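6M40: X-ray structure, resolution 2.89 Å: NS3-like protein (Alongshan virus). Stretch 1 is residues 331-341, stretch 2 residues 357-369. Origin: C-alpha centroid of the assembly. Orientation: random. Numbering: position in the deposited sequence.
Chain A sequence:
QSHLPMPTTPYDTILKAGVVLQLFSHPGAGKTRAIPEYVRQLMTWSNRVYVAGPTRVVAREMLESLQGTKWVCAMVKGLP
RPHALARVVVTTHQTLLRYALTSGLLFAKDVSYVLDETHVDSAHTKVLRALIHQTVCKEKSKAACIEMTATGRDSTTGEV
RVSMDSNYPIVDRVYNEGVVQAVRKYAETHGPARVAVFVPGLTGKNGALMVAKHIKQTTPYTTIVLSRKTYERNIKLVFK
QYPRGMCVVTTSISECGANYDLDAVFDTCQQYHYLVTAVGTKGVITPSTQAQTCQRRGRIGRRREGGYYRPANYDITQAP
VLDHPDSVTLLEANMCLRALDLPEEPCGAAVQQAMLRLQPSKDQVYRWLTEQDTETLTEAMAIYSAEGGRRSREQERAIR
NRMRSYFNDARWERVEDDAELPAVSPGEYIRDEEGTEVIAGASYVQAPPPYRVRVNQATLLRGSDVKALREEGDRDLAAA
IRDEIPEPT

Stretch 1 (331-341) LEANMCLRALD
Stretch 2, residues 357-369: RLQPSKDQVYRWL

No hydrogen bond crosses between these two stretches of the Alongshan virus NS3-like protein, although they bury 596 Å² between them; the contact illustrates how helices can be joined by shape and apolar surface while the backbone hydrogen bonds run within each helix. Helix 331-339, which begins earlier in the chain, and helix 362-369, which continues onward, cross at -126°, with their axes 9.0 Å apart at closest approach.

The backbones come closest at an alanine: the CA atoms of Ala339 and Lys362 are 4.7 Å apart. Ala339 points toward the partner, and its CB rests 3.7 Å from Lys362 N and 3.9 Å from Val365 CG1. The methyl thus sits against the first turn of the second helix. That turn is organised locally: Ser361, the N-cap residue, has phi/psi of -99/157, and its N donates to Gln364 OE1 at 3.0 Å, with Gln364 in an m, t conformation.

Moving back along the first helix, Cys336 CA (chi1 m) lies 5.9 Å from Val365 CA (chi1 -40°). Cys336 SG lies 3.5 Å from CZ3 of Trp368, whose indole adopts chi1 t and chi2 61°; the sulfur approaches the ring obliquely, 4.7 Å from the six-membered centroid. One turn earlier, Glu332 OE1 reaches to 3.9 Å from Trp368 CZ2, its carboxylate being satisfied elsewhere in the structure.

Selenomethionine Met335 (m, t, p) instead meets the extended segment before the second helix. Its CE lies 3.3 Å from Pro360 CD and 3.7 Å from Leu358 CB, an unusually tight apolar contact at Pro360 and an ordinary one at Leu358.

At the other end, Leu340 (m, t) extends CD2 to 3.7 Å from Tyr366 CE1 and 4.2 Å from Val365 CG2. Asp341 then leaves helical geometry with phi/psi of 54/50, closing the first helix in a Schellman motif.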

ATOM      1  N   LEU A 331      -7.953   3.713  11.326  1.00 49.65           N
ATOM      2  CA  LEU A 331      -9.099   3.270  12.107  1.00 46.41           C
ATOM      3  C   LEU A 331      -9.371   1.783  11.897  1.00 47.82           C
ATOM      4  O   LEU A 331      -9.465   1.020  12.864  1.00 48.96           O
ATOM      5  CB  LEU A 331     -10.335   4.103  11.759  1.00 50.31           C
ATOM      6  CG  LEU A 331     -11.680   3.585  12.283  1.00 47.89           C
ATOM      7  CD1 LEU A 331     -11.714   3.571  13.807  1.00 50.99           C
ATOM      8  CD2 LEU A 331     -12.828   4.417  11.732  1.00 48.12           C
ATOM      9  N   GLU A 332      -9.494   1.343  10.640  1.00 50.35           N
ATOM     10  CA  GLU A 332      -9.836  -0.058  10.400  1.00 47.36           C
ATOM     11  C   GLU A 332      -8.735  -0.988  10.900  1.00 46.63           C
ATOM     12  O   GLU A 332      -9.027  -2.080  11.396  1.00 47.62           O
ATOM     13  CB  GLU A 332     -10.120  -0.294   8.913  1.00 43.50           C
ATOM     14  CG  GLU A 332     -11.064   0.751   8.314  1.00 48.07           C
ATOM     15  CD  GLU A 332     -11.840   0.303   7.087  1.00 49.55           C
ATOM     16  OE1 GLU A 332     -11.226  -0.142   6.102  1.00 49.08           O
ATOM     17  OE2 GLU A 332     -13.078   0.428   7.106  1.00 52.58           O
ATOM     18  N   ALA A 333      -7.474  -0.568  10.812  1.00 45.17           N
ATOM     19  CA  ALA A 333      -6.394  -1.406  11.323  1.00 45.57           C
ATOM     20  C   ALA A 333      -6.481  -1.562  12.841  1.00 48.69           C
ATOM     21  O   ALA A 333      -6.372  -2.678  13.366  1.00 46.22           O
ATOM     22  CB  ALA A 333      -5.037  -0.834  10.912  1.00 45.92           C
ATOM     23  N   ASN A 334      -6.689  -0.455  13.563  1.00 56.56           N
ATOM     24  CA  ASN A 334      -6.777  -0.519  15.019  1.00 50.95           C
ATOM     25  C   ASN A 334      -8.039  -1.256  15.452  1.00 49.68           C
ATOM     26  O   ASN A 334      -8.023  -1.999  16.437  1.00 47.25           O
ATOM     27  CB  ASN A 334      -6.751   0.889  15.622  1.00 51.05           C
ATOM     28  CG  ASN A 334      -5.331   1.435  15.814  1.00 55.96           C
ATOM     29  OD1 ASN A 334      -4.391   0.692  16.094  1.00 56.45           O
ATOM     30  ND2 ASN A 334      -5.182   2.751  15.669  1.00 57.29           N
HETATM   31  N   MSE A 335      -9.143  -1.064  14.738  1.00 48.13           N
HETATM   32  CA  MSE A 335     -10.370  -1.780  15.060  1.00 46.74           C
HETATM   33  C   MSE A 335     -10.115  -3.287  15.045  1.00 48.32           C
HETATM   34  O   MSE A 335     -10.511  -3.997  15.960  1.00 52.12           O
HETATM   35  CB  MSE A 335     -11.484  -1.407  14.086  1.00 48.96           C
HETATM   36  CG  MSE A 335     -12.125  -0.064  14.379  1.00 52.82           C
HETATM   37 SE   MSE A 335     -13.412   0.400  12.979  1.00 80.34          SE
HETATM   38  CE  MSE A 335     -14.818  -0.951  13.348  1.00 61.38           C
ATOM     39  N   CYS A 336      -9.433  -3.762  14.000  1.00 47.55           N
ATOM     40  CA  CYS A 336      -9.091  -5.177  13.914  1.00 45.62           C
ATOM     41  C   CYS A 336      -8.103  -5.578  14.993  1.00 45.73           C
ATOM     42  O   CYS A 336      -8.221  -6.655  15.577  1.00 42.62           O
ATOM     43  CB  CYS A 336      -8.483  -5.509  12.551  1.00 45.29           C
ATOM     44  SG  CYS A 336      -9.480  -5.076  11.134  1.00 46.74           S
ATOM     45  N   LEU A 337      -7.091  -4.741  15.234  1.00 51.61           N
ATOM     46  CA  LEU A 337      -6.079  -5.068  16.229  1.00 49.75           C
ATOM     47  C   LEU A 337      -6.685  -5.148  17.622  1.00 49.03           C
ATOM     48  O   LEU A 337      -6.226  -5.939  18.449  1.00 50.50           O
ATOM     49  CB  LEU A 337      -4.957  -4.029  16.190  1.00 50.51           C
ATOM     50  CG  LEU A 337      -4.057  -4.003  14.947  1.00 50.63           C
ATOM     51  CD1 LEU A 337      -3.281  -2.689  14.844  1.00 54.42           C
ATOM     52  CD2 LEU A 337      -3.088  -5.170  14.956  1.00 47.68           C
ATOM     53  N   ARG A 338      -7.727  -4.357  17.897  1.00 46.58           N
ATOM     54  CA  ARG A 338      -8.303  -4.380  19.237  1.00 45.65           C
ATOM     55  C   ARG A 338      -9.150  -5.629  19.454  1.00 44.71           C
ATOM     56  O   ARG A 338      -9.110  -6.230  20.533  1.00 47.40           O
ATOM     57  CB  ARG A 338      -9.130  -3.116  19.481  1.00 47.04           C
ATOM     58  CG  ARG A 338      -9.478  -2.930  20.939  1.00 49.39           C
ATOM     59  CD  ARG A 338     -10.167  -1.618  21.193  1.00 51.81           C
ATOM     60  NE  ARG A 338      -9.243  -0.516  21.443  1.00 48.38           N
ATOM     61  CZ  ARG A 338      -9.637   0.730  21.690  1.00 48.97           C
ATOM     62  NH1 ARG A 338     -10.931   1.025  21.696  1.00 63.10           N
ATOM     63  NH2 ARG A 338      -8.751   1.686  21.906  1.00 50.50           N
ATOM     64  N   ALA A 339      -9.942  -6.013  18.446  1.00 45.66           N
ATOM     65  CA  ALA A 339     -10.701  -7.258  18.517  1.00 43.00           C
ATOM     66  C   ALA A 339      -9.789  -8.451  18.745  1.00 43.95           C
ATOM     67  O   ALA A 339     -10.110  -9.343  19.542  1.00 49.54           O
ATOM     68  CB  ALA A 339     -11.513  -7.447  17.238  1.00 41.18           C
ATOM     69  N   LEU A 340      -8.656  -8.496  18.048  1.00 45.16           N
ATOM     70  CA  LEU A 340      -7.682  -9.562  18.224  1.00 46.84           C
ATOM     71  C   LEU A 340      -6.752  -9.326  19.405  1.00 48.28           C
ATOM     72  O   LEU A 340      -5.849 -10.138  19.626  1.00 48.25           O
ATOM     73  CB  LEU A 340      -6.848  -9.722  16.956  1.00 50.08           C
ATOM     74  CG  LEU A 340      -7.572  -9.819  15.613  1.00 51.32           C
ATOM     75  CD1 LEU A 340      -6.631  -9.374  14.516  1.00 54.73           C
ATOM     76  CD2 LEU A 340      -8.069 -11.225  15.329  1.00 54.58           C
ATOM     77  N   ASP A 341      -6.936  -8.234  20.154  1.00 49.20           N
ATOM     78  CA  ASP A 341      -6.145  -7.969  21.356  1.00 52.21           C
ATOM     79  C   ASP A 341      -4.655  -8.007  21.041  1.00 53.66           C
ATOM     80  O   ASP A 341      -3.859  -8.680  21.707  1.00 54.70           O
ATOM     81  CB  ASP A 341      -6.507  -8.953  22.469  1.00 62.23           C
ATOM     82  CG  ASP A 341      -7.669  -8.460  23.332  1.00 67.47           C
ATOM     83  OD1 ASP A 341      -7.477  -7.499  24.117  1.00 66.94           O
ATOM     84  OD2 ASP A 341      -8.778  -9.023  23.205  1.00 63.88           O
ATOM     85  N   ARG A 357     -17.274   4.155  19.265  1.00 52.13           N
ATOM     86  CA  ARG A 357     -18.582   3.974  18.650  1.00 50.49           C
ATOM     87  C   ARG A 357     -18.655   2.678  17.862  1.00 50.32           C
ATOM     88  O   ARG A 357     -19.718   2.049  17.787  1.00 53.95           O
ATOM     89  CB  ARG A 357     -18.907   5.148  17.736  1.00 54.54           C
ATOM     90  CG  ARG A 357     -18.652   6.484  18.379  1.00 54.78           C
ATOM     91  CD  ARG A 357     -19.305   7.613  17.612  1.00 57.67           C
ATOM     92  NE  ARG A 357     -19.380   8.818  18.425  1.00 61.07           N
ATOM     93  CZ  ARG A 357     -20.106   9.884  18.119  1.00 63.06           C
ATOM     94  NH1 ARG A 357     -20.826   9.908  17.013  1.00 62.46           N
ATOM     95  NH2 ARG A 357     -20.114  10.928  18.926  1.00 66.01           N
ATOM     96  N   LEU A 358     -17.541   2.256  17.281  1.00 51.08           N
ATOM     97  CA  LEU A 358     -17.478   1.075  16.430  1.00 51.09           C
ATOM     98  C   LEU A 358     -16.518   0.089  17.074  1.00 52.50           C
ATOM     99  O   LEU A 358     -15.325   0.378  17.221  1.00 53.54           O
ATOM    100  CB  LEU A 358     -17.028   1.454  15.023  1.00 48.24           C
ATOM    101  CG  LEU A 358     -17.799   2.612  14.384  1.00 52.14           C
ATOM    102  CD1 LEU A 358     -17.012   3.203  13.232  1.00 55.08           C
ATOM    103  CD2 LEU A 358     -19.172   2.172  13.941  1.00 48.47           C
ATOM    104  N   GLN A 359     -17.038  -1.074  17.455  1.00 50.79           N
ATOM    105  CA  GLN A 359     -16.253  -2.093  18.140  1.00 50.72           C
ATOM    106  C   GLN A 359     -16.666  -3.446  17.588  1.00 51.68           C
ATOM    107  O   GLN A 359     -17.558  -4.109  18.130  1.00 49.65           O
ATOM    108  CB  GLN A 359     -16.473  -2.046  19.647  1.00 53.58           C
ATOM    109  CG  GLN A 359     -16.363  -0.682  20.265  1.00 54.05           C
ATOM    110  CD  GLN A 359     -16.719  -0.725  21.735  1.00 54.80           C
ATOM    111  OE1 GLN A 359     -16.537  -1.746  22.393  1.00 59.45           O
ATOM    112  NE2 GLN A 359     -17.244   0.370  22.254  1.00 51.70           N
ATOM    113  N   PRO A 360     -16.049  -3.885  16.500  1.00 53.32           N
ATOM    114  CA  PRO A 360     -16.338  -5.226  15.986  1.00 49.76           C
ATOM    115  C   PRO A 360     -15.787  -6.290  16.918  1.00 45.57           C
ATOM    116  O   PRO A 360     -14.963  -6.028  17.800  1.00 44.86           O
ATOM    117  CB  PRO A 360     -15.640  -5.247  14.623  1.00 52.01           C
ATOM    118  CG  PRO A 360     -14.528  -4.254  14.764  1.00 51.49           C
ATOM    119  CD  PRO A 360     -15.025  -3.189  15.703  1.00 51.24           C
ATOM    120  N   SER A 361     -16.286  -7.501  16.735  1.00 46.53           N
ATOM    121  CA  SER A 361     -15.864  -8.651  17.514  1.00 49.10           C
ATOM    122  C   SER A 361     -14.844  -9.446  16.722  1.00 45.65           C
ATOM    123  O   SER A 361     -14.785  -9.361  15.490  1.00 48.54           O
ATOM    124  CB  SER A 361     -17.069  -9.511  17.864  1.00 50.49           C
ATOM    125  OG  SER A 361     -17.938  -9.604  16.750  1.00 50.88           O
ATOM    126  N   LYS A 362     -14.028 -10.207  17.448  1.00 44.41           N
ATOM    127  CA  LYS A 362     -12.995 -11.029  16.839  1.00 43.11           C
ATOM    128  C   LYS A 362     -13.483 -11.659  15.533  1.00 49.55           C
ATOM    129  O   LYS A 362     -12.777 -11.616  14.521  1.00 50.57           O
ATOM    130  CB  LYS A 362     -12.534 -12.097  17.833  1.00 44.64           C
ATOM    131  CG  LYS A 362     -11.324 -12.919  17.411  1.00 49.05           C
ATOM    132  CD  LYS A 362     -10.883 -13.887  18.517  1.00 61.92           C
ATOM    133  CE  LYS A 362      -9.686 -14.720  18.066  1.00 63.74           C
ATOM    134  NZ  LYS A 362      -9.566 -16.045  18.736  1.00 77.86           N
ATOM    135  N   ASP A 363     -14.707 -12.189  15.514  1.00 48.52           N
ATOM    136  CA  ASP A 363     -15.166 -12.911  14.332  1.00 46.79           C
ATOM    137  C   ASP A 363     -15.688 -11.985  13.238  1.00 46.17           C
ATOM    138  O   ASP A 363     -15.507 -12.280  12.054  1.00 46.83           O
ATOM    139  CB  ASP A 363     -16.241 -13.943  14.701  1.00 55.08           C
ATOM    140  CG  ASP A 363     -16.925 -13.652  16.012  1.00 56.08           C
ATOM    141  OD1 ASP A 363     -17.314 -12.496  16.235  1.00 56.52           O
ATOM    142  OD2 ASP A 363     -17.082 -14.589  16.815  1.00 56.20           O
ATOM    143  N   GLN A 364     -16.325 -10.870  13.591  1.00 47.76           N
ATOM    144  CA  GLN A 364     -16.652  -9.900  12.556  1.00 47.83           C
ATOM    145  C   GLN A 364     -15.417  -9.446  11.790  1.00 46.03           C
ATOM    146  O   GLN A 364     -15.520  -9.170  10.599  1.00 44.78           O
ATOM    147  CB  GLN A 364     -17.344  -8.675  13.134  1.00 49.75           C
ATOM    148  CG  GLN A 364     -18.675  -8.933  13.808  1.00 53.85           C
ATOM    149  CD  GLN A 364     -19.313  -7.651  14.302  1.00 51.82           C
ATOM    150  OE1 GLN A 364     -18.870  -7.070  15.287  1.00 51.94           O
ATOM    151  NE2 GLN A 364     -20.348  -7.195  13.608  1.00 52.59           N
ATOM    152  N   VAL A 365     -14.247  -9.366  12.441  1.00 43.31           N
ATOM    153  CA  VAL A 365     -13.064  -8.953  11.692  1.00 48.11           C
ATOM    154  C   VAL A 365     -12.420 -10.148  10.999  1.00 44.92           C
ATOM    155  O   VAL A 365     -11.808  -9.976   9.949  1.00 44.67           O
ATOM    156  CB  VAL A 365     -12.060  -8.177  12.576  1.00 50.91           C
ATOM    157  CG1 VAL A 365     -12.770  -7.204  13.534  1.00 48.95           C
ATOM    158  CG2 VAL A 365     -11.101  -9.097  13.341  1.00 50.18           C
ATOM    159  N   TYR A 366     -12.597 -11.372  11.518  1.00 46.70           N
ATOM    160  CA  TYR A 366     -12.203 -12.556  10.777  1.00 45.84           C
ATOM    161  C   TYR A 366     -12.992 -12.661   9.487  1.00 46.09           C
ATOM    162  O   TYR A 366     -12.417 -12.799   8.397  1.00 50.57           O
ATOM    163  CB  TYR A 366     -12.413 -13.804  11.619  1.00 43.89           C
ATOM    164  CG  TYR A 366     -11.185 -14.257  12.397  1.00 48.15           C
ATOM    165  CD1 TYR A 366      -9.967 -13.579  12.307  1.00 55.14           C
ATOM    166  CD2 TYR A 366     -11.230 -15.392  13.192  1.00 50.67           C
ATOM    167  CE1 TYR A 366      -8.853 -14.007  12.992  1.00 55.73           C
ATOM    168  CE2 TYR A 366     -10.105 -15.825  13.884  1.00 55.11           C
ATOM    169  CZ  TYR A 366      -8.926 -15.132  13.775  1.00 54.58           C
ATOM    170  OH  TYR A 366      -7.826 -15.580  14.472  1.00 53.93           O
ATOM    171  N   ARG A 367     -14.318 -12.609   9.578  1.00 44.04           N
ATOM    172  CA  ARG A 367     -15.119 -12.743   8.341  1.00 46.77           C
ATOM    173  C   ARG A 367     -14.718 -11.686   7.282  1.00 47.53           C
ATOM    174  O   ARG A 367     -14.729 -11.942   6.057  1.00 51.97           O
ATOM    175  CB  ARG A 367     -16.605 -12.676   8.675  1.00 47.82           C
ATOM    176  CG  ARG A 367     -17.053 -13.881   9.563  1.00 49.67           C
ATOM    177  CD  ARG A 367     -16.652 -15.220   8.886  1.00 46.37           C
ATOM    178  NE  ARG A 367     -17.264 -15.300   7.550  1.00 52.40           N
ATOM    179  CZ  ARG A 367     -18.520 -15.696   7.340  1.00 56.79           C
ATOM    180  NH1 ARG A 367     -19.288 -16.040   8.411  1.00 55.36           N
ATOM    181  NH2 ARG A 367     -19.021 -15.715   6.089  1.00 63.83           N
ATOM    182  N   TRP A 368     -14.416 -10.477   7.743  1.00 47.85           N
ATOM    183  CA  TRP A 368     -13.952  -9.436   6.848  1.00 49.75           C
ATOM    184  C   TRP A 368     -12.611  -9.809   6.231  1.00 53.13           C
ATOM    185  O   TRP A 368     -12.411  -9.684   5.015  1.00 52.93           O
ATOM    186  CB  TRP A 368     -13.853  -8.119   7.601  1.00 50.49           C
ATOM    187  CG  TRP A 368     -13.503  -6.933   6.793  1.00 48.79           C
ATOM    188  CD1 TRP A 368     -14.204  -6.423   5.748  1.00 53.69           C
ATOM    189  CD2 TRP A 368     -12.387  -6.060   6.996  1.00 49.74           C
ATOM    190  NE1 TRP A 368     -13.587  -5.295   5.271  1.00 56.59           N
ATOM    191  CE2 TRP A 368     -12.463  -5.054   6.017  1.00 53.59           C
ATOM    192  CE3 TRP A 368     -11.317  -6.041   7.899  1.00 49.10           C
ATOM    193  CZ2 TRP A 368     -11.523  -4.036   5.917  1.00 49.19           C
ATOM    194  CZ3 TRP A 368     -10.375  -5.026   7.793  1.00 49.77           C
ATOM    195  CH2 TRP A 368     -10.489  -4.039   6.813  1.00 49.98           C
ATOM    196  N   LEU A 369     -11.676 -10.247   7.065  1.00 51.95           N
ATOM    197  CA  LEU A 369     -10.315 -10.493   6.623  1.00 52.62           C
ATOM    198  C   LEU A 369     -10.180 -11.772   5.814  1.00 53.56           C
ATOM    199  O   LEU A 369      -9.190 -11.914   5.085  1.00 53.58           O
ATOM    200  CB  LEU A 369      -9.397 -10.534   7.849  1.00 51.65           C
ATOM    201  CG  LEU A 369      -9.140  -9.166   8.492  1.00 48.03           C
ATOM    202  CD1 LEU A 369      -8.146  -9.306   9.615  1.00 45.56           C
ATOM    203  CD2 LEU A 369      -8.646  -8.152   7.476  1.00 49.96           C
TER